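Local atomic coordinates of CurF (Lyngbya majuscula, PDB entry 2Q35), a protein that probably catalyses a decarboxylation step in polyketide chain beta-branching, through a domain of the crotonase (enoyl-CoA hydratase/isomerase) family. Residues P92-H100 and R178-G189; F127-V135 and T229-I239. The protein carries 1 engineered substitution. All coordinates share one frame; numbering follows the deposited sequence.

Contact 1: P92-H100 and R178-G189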
# COMPACT_ATOMS: atom_id res chain seq x y z
N PRO A 92 13.73 18.19 0.94
CA PRO A 92 13.00 17.33 -0.01
C PRO A 92 13.55 17.37 -1.44
O PRO A 92 14.00 18.43 -1.93
CB PRO A 92 11.58 17.93 -0.03
CG PRO A 92 11.52 18.97 0.99
CD PRO A 92 12.87 19.17 1.63
N ILE A 93 13.53 16.20 -2.07
CA ILE A 93 13.98 16.03 -3.44
C ILE A 93 12.82 15.52 -4.30
O ILE A 93 12.12 14.57 -3.90
CB ILE A 93 15.16 15.01 -3.52
CG1 ILE A 93 16.34 15.45 -2.67
CG2 ILE A 93 15.62 14.77 -5.00
CD1 ILE A 93 17.39 14.31 -2.56
N ILE A 94 12.62 16.14 -5.46
CA ILE A 94 11.67 15.65 -6.48
C ILE A 94 12.47 15.13 -7.68
O ILE A 94 13.26 15.87 -8.26
CB ILE A 94 10.76 16.79 -6.97
CG1 ILE A 94 10.02 17.45 -5.79
CG2 ILE A 94 9.77 16.31 -8.06
CD1 ILE A 94 9.27 18.76 -6.11
N ALA A 95 12.28 13.86 -8.04
CA ALA A 95 13.01 13.29 -9.17
C ALA A 95 12.12 13.48 -10.38
O ALA A 95 11.08 12.83 -10.49
CB ALA A 95 13.25 11.82 -8.97
N ALA A 96 12.55 14.35 -11.26
CA ALA A 96 11.79 14.62 -12.50
C ALA A 96 12.37 13.73 -13.59
O ALA A 96 13.35 14.07 -14.26
CB ALA A 96 11.88 16.11 -12.89
N MET A 97 11.82 12.53 -13.69
CA MET A 97 12.37 11.53 -14.59
C MET A 97 11.73 11.75 -15.97
O MET A 97 10.81 11.03 -16.36
CB MET A 97 12.15 10.13 -14.04
CG MET A 97 12.75 9.94 -12.65
SD MET A 97 12.92 8.19 -12.17
CE MET A 97 11.27 7.57 -12.55
N GLN A 98 12.27 12.74 -16.68
CA GLN A 98 11.71 13.14 -18.00
C GLN A 98 12.10 12.16 -19.10
O GLN A 98 11.57 12.22 -20.23
CB GLN A 98 12.15 14.58 -18.34
CG GLN A 98 13.46 14.76 -19.13
CD GLN A 98 14.68 14.04 -18.56
OE1 GLN A 98 14.83 13.87 -17.33
NE2 GLN A 98 15.56 13.60 -19.45
N GLY A 99 13.09 11.33 -18.80
CA GLY A 99 13.63 10.31 -19.70
C GLY A 99 13.67 8.92 -19.08
O GLY A 99 13.07 8.66 -18.03
N HIS A 100 14.35 8.00 -19.76
CA HIS A 100 14.34 6.61 -19.36
C HIS A 100 15.10 6.50 -18.05
O HIS A 100 16.01 7.29 -17.77
CB HIS A 100 15.08 5.77 -20.38
CG HIS A 100 14.62 5.95 -21.79
ND1 HIS A 100 13.32 5.70 -22.19
CD2 HIS A 100 15.30 6.29 -22.91
CE1 HIS A 100 13.22 5.91 -23.49
NE2 HIS A 100 14.40 6.28 -23.95
N ARG A 178 6.34 13.72 -21.66
CA ARG A 178 7.75 14.06 -21.49
C ARG A 178 8.00 15.56 -21.40
O ARG A 178 8.72 16.01 -20.51
CB ARG A 178 8.58 13.41 -22.61
CG ARG A 178 9.85 14.18 -22.99
CD ARG A 178 11.15 13.47 -22.61
NE ARG A 178 11.30 12.10 -23.13
CZ ARG A 178 10.88 11.68 -24.33
NH1 ARG A 178 10.27 12.50 -25.17
NH2 ARG A 178 11.08 10.42 -24.69
N GLN A 179 7.40 16.35 -22.31
CA GLN A 179 7.60 17.81 -22.32
C GLN A 179 7.01 18.55 -21.11
O GLN A 179 7.26 19.75 -20.92
CB GLN A 179 7.03 18.43 -23.61
CG GLN A 179 5.50 18.54 -23.62
CD GLN A 179 4.88 18.57 -25.02
OE1 GLN A 179 5.37 19.27 -25.92
NE2 GLN A 179 3.80 17.79 -25.21
N ASP A 180 6.25 17.83 -20.27
CA ASP A 180 5.61 18.41 -19.09
C ASP A 180 6.21 17.94 -17.78
O ASP A 180 5.85 18.47 -16.71
CB ASP A 180 4.14 18.03 -19.05
CG ASP A 180 3.33 18.65 -20.21
OD1 ASP A 180 3.75 19.69 -20.74
OD2 ASP A 180 2.30 18.06 -20.60
N VAL A 181 7.06 16.91 -17.84
CA VAL A 181 7.63 16.33 -16.60
C VAL A 181 8.35 17.34 -15.70
O VAL A 181 8.04 17.45 -14.50
CB VAL A 181 8.52 15.12 -16.92
CG1 VAL A 181 9.32 14.67 -15.64
CG2 VAL A 181 7.69 13.96 -17.48
N LEU A 182 9.33 18.05 -16.25
CA LEU A 182 10.08 19.02 -15.45
C LEU A 182 9.17 20.15 -14.92
O LEU A 182 9.22 20.49 -13.73
CB LEU A 182 11.26 19.55 -16.24
CG LEU A 182 12.14 20.54 -15.50
CD1 LEU A 182 12.72 19.88 -14.22
CD2 LEU A 182 13.25 21.02 -16.39
N ASN A 183 8.31 20.71 -15.79
CA ASN A 183 7.35 21.72 -15.34
C ASN A 183 6.48 21.25 -14.17
O ASN A 183 6.23 22.01 -13.24
CB ASN A 183 6.42 22.16 -16.50
CG ASN A 183 7.15 22.90 -17.63
OD1 ASN A 183 6.68 22.91 -18.81
ND2 ASN A 183 8.27 23.52 -17.30
N TYR A 184 6.01 20.00 -14.22
CA TYR A 184 5.16 19.46 -13.17
C TYR A 184 5.96 19.45 -11.87
O TYR A 184 5.46 19.89 -10.84
CB TYR A 184 4.68 18.05 -13.53
CG TYR A 184 3.76 17.45 -12.49
CD1 TYR A 184 4.27 16.96 -11.29
CD2 TYR A 184 2.37 17.40 -12.67
CE1 TYR A 184 3.46 16.42 -10.32
CE2 TYR A 184 1.53 16.85 -11.69
CZ TYR A 184 2.11 16.35 -10.51
OH TYR A 184 1.37 15.79 -9.48
N ALA A 185 7.21 18.97 -11.95
CA ALA A 185 8.10 18.89 -10.77
C ALA A 185 8.35 20.29 -10.20
O ALA A 185 8.33 20.49 -8.97
CB ALA A 185 9.42 18.21 -11.12
N GLN A 186 8.58 21.26 -11.08
CA GLN A 186 8.87 22.62 -10.65
C GLN A 186 7.67 23.21 -9.92
O GLN A 186 7.83 23.87 -8.89
CB GLN A 186 9.27 23.50 -11.84
CG GLN A 186 10.63 23.11 -12.44
CD GLN A 186 10.88 23.73 -13.81
OE1 GLN A 186 9.95 24.20 -14.47
NE2 GLN A 186 12.13 23.72 -14.25
N GLN A 187 6.48 22.95 -10.45
CA GLN A 187 5.25 23.45 -9.81
C GLN A 187 5.05 22.87 -8.43
O GLN A 187 4.71 23.61 -7.48
CB GLN A 187 4.03 23.21 -10.72
CG GLN A 187 4.07 24.08 -11.97
CD GLN A 187 2.88 23.90 -12.88
OE1 GLN A 187 1.78 23.53 -12.44
NE2 GLN A 187 3.08 24.19 -14.17
N LEU A 188 5.26 21.55 -8.30
CA LEU A 188 5.17 20.88 -7.02
C LEU A 188 6.23 21.45 -6.07
O LEU A 188 5.93 21.70 -4.89
CB LEU A 188 5.36 19.37 -7.20
CG LEU A 188 5.40 18.51 -5.92
CD1 LEU A 188 4.16 18.68 -5.03
CD2 LEU A 188 5.64 17.05 -6.33
N GLY A 189 7.44 21.68 -6.59
CA GLY A 189 8.55 22.18 -5.74
C GLY A 189 8.17 23.54 -5.17
O GLY A 189 8.40 23.83 -4.01
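Helix-on-sheet packing in the crotonase fold is exemplified where Ile94 and Ala96 of strand 93-97, an inner strand of the main sheet, meet Val181, Ala185 and Leu188 of helix 178-189. The helix runs back against the strand at 168°, and the axes come within 7.6 Å, an approach consistent with the two alanines that meet there. Ala96 and Ala185 face each other methyl to methyl, CB to CB at 3.7 Å. Leu182 CD1 reaches Ala96 CB at 4.1 Å, and the Leu182 side chain also packs on Ile52 of the neighbouring strand.

Ile94 divides its branches. Its CG2, anti to the backbone N (chi1 of CG1 -56°), rests on Ala185 CB at 3.6 Å, while the other branch carries CD1 onto the helix backbone, 3.5 Å from both Ala185 O and Gly189 N. That methyl thus lies against the helical hydrogen bond Gly189 N to Ala185 O, with Leu188 CG beside it. Leu188 in turn packs on Glu153 of the second subunit.

Beyond the strand, Gln98 turns its amide away from the helix: OE1 accepts from Gly55 N, and NE2 donates to Gly57 O and Tyr59 O, so both polar atoms are satisfied while the aliphatic root stays in the contact. There Val181 CG1 presses against the backbone, 3.7 Å from Gln98 N, with Gln98 CB at 3.9 Å from the same methyl.

Contact 2: F127-V135 and T229-I239; sequences FMKYGFTPV and TFNQPEIASRI
The weakly bonded helical turn 127-130 gives way at Gly131, whose phi of 110° swings the chain into an extended run beside the end of helix 197-230, bringing Phe132 CA within 5.1 Å of Phe230 CA. Across from it, a type I turn from Gln232 to Ile235 leads into helix 235-240, and Phe132 enters the corner so formed in this C-terminal helical part of the crotonase fold.

Phe132 and Phe230 form a T-shaped pair, centroids 4.9 Å apart and planes at 64°. The edge of Phe230 comes over the face of Phe132, its CD1 lying 3.3 Å from Phe132 CD2, and Phe127 O sits over the centre of the opposite face. Holding CG between backbone N and carbonyl carbon (chi1 54°) sets the Phe132 ring in this slot, where Ile235 CG2 meets its edge, 3.8 Å from Phe132 CD2, and Ile239 CD1 lies farther along. With an alanine here, the edge of Phe230 would probably lose the face it leans on, and a gap would be likely to open beside both isoleucines.

At one end the hydroxyls Thr133 OG1 and Thr229 OG1 approach to 2.9 Å, and Thr229 OG1 makes a weak hydrogen bond to Ile225 O. At the other, Ile235 CD1 lies 3.5 Å from Gly131 O. Arg238 sends NH2 on to Lys194 O of the third subunit, and its CB lies 3.3 Å from Tyr130 O, a buried carbonyl without a polar partner.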
# COMPACT_ATOMS: atom_id res chain seq x y z
N PHE A 127 17.91 -5.90 -13.53
CA PHE A 127 18.84 -6.89 -13.01
C PHE A 127 18.52 -8.30 -13.49
O PHE A 127 19.38 -8.99 -14.03
CB PHE A 127 18.83 -6.83 -11.48
CG PHE A 127 18.86 -5.42 -10.93
CD1 PHE A 127 20.07 -4.71 -10.86
CD2 PHE A 127 17.70 -4.81 -10.47
CE1 PHE A 127 20.11 -3.42 -10.33
CE2 PHE A 127 17.73 -3.52 -9.95
CZ PHE A 127 18.96 -2.82 -9.89
N MET A 128 17.26 -8.72 -13.35
CA MET A 128 16.91 -10.10 -13.69
C MET A 128 16.89 -10.37 -15.19
O MET A 128 16.91 -11.54 -15.62
CB MET A 128 15.60 -10.52 -13.02
CG MET A 128 15.71 -10.66 -11.48
SD MET A 128 16.57 -12.17 -11.00
CE MET A 128 15.23 -13.36 -11.10
N LYS A 129 16.82 -9.30 -15.98
CA LYS A 129 16.98 -9.44 -17.43
C LYS A 129 18.35 -9.99 -17.76
O LYS A 129 18.50 -10.87 -18.62
CB LYS A 129 16.76 -8.12 -18.14
CG LYS A 129 16.98 -8.19 -19.67
CD LYS A 129 16.17 -7.16 -20.45
CE LYS A 129 14.81 -7.73 -20.93
NZ LYS A 129 13.88 -6.70 -21.56
N TYR A 130 19.37 -9.49 -17.06
CA TYR A 130 20.73 -10.03 -17.18
C TYR A 130 20.88 -11.38 -16.49
O TYR A 130 21.83 -12.09 -16.75
CB TYR A 130 21.76 -9.10 -16.56
CG TYR A 130 21.79 -7.71 -17.14
CD1 TYR A 130 22.09 -7.51 -18.49
CD2 TYR A 130 21.54 -6.60 -16.34
CE1 TYR A 130 22.13 -6.24 -19.02
CE2 TYR A 130 21.58 -5.31 -16.86
CZ TYR A 130 21.88 -5.14 -18.21
OH TYR A 130 21.93 -3.86 -18.73
N GLY A 131 19.96 -11.68 -15.57
CA GLY A 131 19.89 -13.01 -14.97
C GLY A 131 20.30 -13.06 -13.51
O GLY A 131 20.41 -14.16 -12.96
N PHE A 132 20.50 -11.89 -12.89
CA PHE A 132 20.95 -11.85 -11.48
C PHE A 132 20.03 -10.97 -10.64
O PHE A 132 19.16 -10.26 -11.17
CB PHE A 132 22.42 -11.44 -11.35
CG PHE A 132 22.75 -10.13 -12.03
CD1 PHE A 132 22.36 -8.93 -11.47
CD2 PHE A 132 23.46 -10.12 -13.23
CE1 PHE A 132 22.66 -7.72 -12.09
CE2 PHE A 132 23.75 -8.90 -13.86
CZ PHE A 132 23.36 -7.72 -13.29
N THR A 133 20.18 -11.08 -9.32
CA THR A 133 19.24 -10.41 -8.40
C THR A 133 19.65 -8.96 -8.13
O THR A 133 20.80 -8.58 -8.41
CB THR A 133 19.16 -11.19 -7.07
OG1 THR A 133 20.48 -11.33 -6.54
CG2 THR A 133 18.59 -12.60 -7.30
N PRO A 134 18.71 -8.12 -7.65
CA PRO A 134 18.97 -6.67 -7.50
C PRO A 134 20.02 -6.28 -6.45
O PRO A 134 20.44 -7.10 -5.63
CB PRO A 134 17.60 -6.10 -7.07
CG PRO A 134 16.61 -7.13 -7.52
CD PRO A 134 17.30 -8.47 -7.37
N VAL A 135 20.46 -5.03 -6.55
CA VAL A 135 21.24 -4.34 -5.52
C VAL A 135 20.60 -2.99 -5.24
O VAL A 135 19.76 -2.50 -6.01
CB VAL A 135 22.73 -4.14 -5.94
CG1 VAL A 135 23.41 -5.47 -6.04
CG2 VAL A 135 22.82 -3.40 -7.27
N THR A 229 24.32 -14.82 -7.13
CA THR A 229 23.62 -15.00 -8.41
C THR A 229 24.33 -14.36 -9.60
O THR A 229 24.14 -14.82 -10.75
CB THR A 229 22.15 -14.52 -8.33
OG1 THR A 229 22.11 -13.11 -8.12
CG2 THR A 229 21.40 -15.24 -7.23
N PHE A 230 25.10 -13.31 -9.34
CA PHE A 230 25.88 -12.64 -10.40
C PHE A 230 27.04 -13.51 -10.84
O PHE A 230 27.40 -13.55 -12.03
CB PHE A 230 26.39 -11.27 -9.93
CG PHE A 230 27.13 -10.50 -10.99
CD1 PHE A 230 26.45 -9.67 -11.88
CD2 PHE A 230 28.51 -10.59 -11.09
CE1 PHE A 230 27.14 -8.96 -12.86
CE2 PHE A 230 29.22 -9.89 -12.06
CZ PHE A 230 28.53 -9.06 -12.95
N ASN A 231 27.64 -14.22 -9.88
CA ASN A 231 28.81 -15.04 -10.18
C ASN A 231 28.43 -16.48 -10.49
O ASN A 231 28.79 -17.42 -9.76
CB ASN A 231 29.84 -14.93 -9.05
CG ASN A 231 30.39 -13.51 -8.91
OD1 ASN A 231 31.15 -13.05 -9.77
ND2 ASN A 231 29.98 -12.81 -7.86
N GLN A 232 27.67 -16.63 -11.57
CA GLN A 232 27.30 -17.93 -12.10
C GLN A 232 27.75 -17.96 -13.56
O GLN A 232 27.77 -16.91 -14.23
CB GLN A 232 25.79 -18.16 -12.00
CG GLN A 232 25.25 -18.24 -10.55
CD GLN A 232 25.92 -19.34 -9.69
OE1 GLN A 232 26.14 -20.48 -10.14
NE2 GLN A 232 26.21 -19.01 -8.42
N PRO A 233 28.13 -19.15 -14.05
CA PRO A 233 28.75 -19.34 -15.37
C PRO A 233 28.10 -18.58 -16.53
O PRO A 233 28.82 -17.95 -17.31
CB PRO A 233 28.66 -20.85 -15.58
CG PRO A 233 28.76 -21.42 -14.19
CD PRO A 233 28.04 -20.43 -13.30
N GLU A 234 26.77 -18.60 -16.60
CA GLU A 234 26.03 -18.13 -17.78
C GLU A 234 25.81 -16.62 -17.83
O GLU A 234 25.33 -16.08 -18.84
CB GLU A 234 24.66 -18.83 -17.82
CG GLU A 234 23.72 -18.31 -16.72
CD GLU A 234 22.70 -19.33 -16.25
OE1 GLU A 234 21.87 -19.79 -17.07
OE2 GLU A 234 22.72 -19.64 -15.03
N ILE A 235 26.13 -15.93 -16.74
CA ILE A 235 25.82 -14.51 -16.65
C ILE A 235 26.60 -13.64 -17.65
O ILE A 235 26.02 -12.75 -18.26
CB ILE A 235 25.98 -13.97 -15.19
CG1 ILE A 235 24.99 -14.68 -14.25
CG2 ILE A 235 25.82 -12.43 -15.13
CD1 ILE A 235 23.49 -14.52 -14.66
N ALA A 236 27.89 -13.90 -17.81
CA ALA A 236 28.71 -13.12 -18.76
C ALA A 236 28.10 -13.13 -20.17
O ALA A 236 28.02 -12.08 -20.81
CB ALA A 236 30.13 -13.61 -18.81
N SER A 237 27.65 -14.31 -20.61
CA SER A 237 27.02 -14.45 -21.93
C SER A 237 25.68 -13.71 -22.03
O SER A 237 25.35 -13.11 -23.07
CB SER A 237 26.85 -15.93 -22.29
OG SER A 237 26.14 -16.09 -23.51
N ARG A 238 24.90 -13.76 -20.95
CA ARG A 238 23.64 -13.03 -20.90
C ARG A 238 23.88 -11.53 -21.04
O ARG A 238 23.16 -10.85 -21.79
CB ARG A 238 22.85 -13.37 -19.62
CG ARG A 238 22.29 -14.79 -19.60
CD ARG A 238 21.58 -15.06 -18.31
NE ARG A 238 20.59 -16.14 -18.40
CZ ARG A 238 19.26 -15.96 -18.43
NH1 ARG A 238 18.73 -14.75 -18.34
NH2 ARG A 238 18.48 -17.01 -18.50
N ILE A 239 24.90 -11.02 -20.35
CA ILE A 239 25.23 -9.59 -20.42
C ILE A 239 25.68 -9.27 -21.85
O ILE A 239 25.23 -8.28 -22.43
CB ILE A 239 26.28 -9.15 -19.39
CG1 ILE A 239 25.74 -9.40 -17.97
CG2 ILE A 239 26.64 -7.66 -19.60
CD1 ILE A 239 26.81 -9.42 -16.89

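Contact 1 and contact 2 lie on opposite sides of the chain's centre, their own centres 32 Å apart and their nearest atoms about 12 Å apart, so neither touches the other. Along the sequence their segments alternate, and helices 178-192 and 197-230, which follow one another, carry the chain from the sheet packing of contact 1 to the helical corner of contact 2. Each also reaches a different neighbour in the trimer: contact 1 the second subunit, contact 2 the third. A glycerol, probably from the crystallisation liquor, lies about 4 Å from the Phe132 side chain in contact 2 and may mark a pocket there.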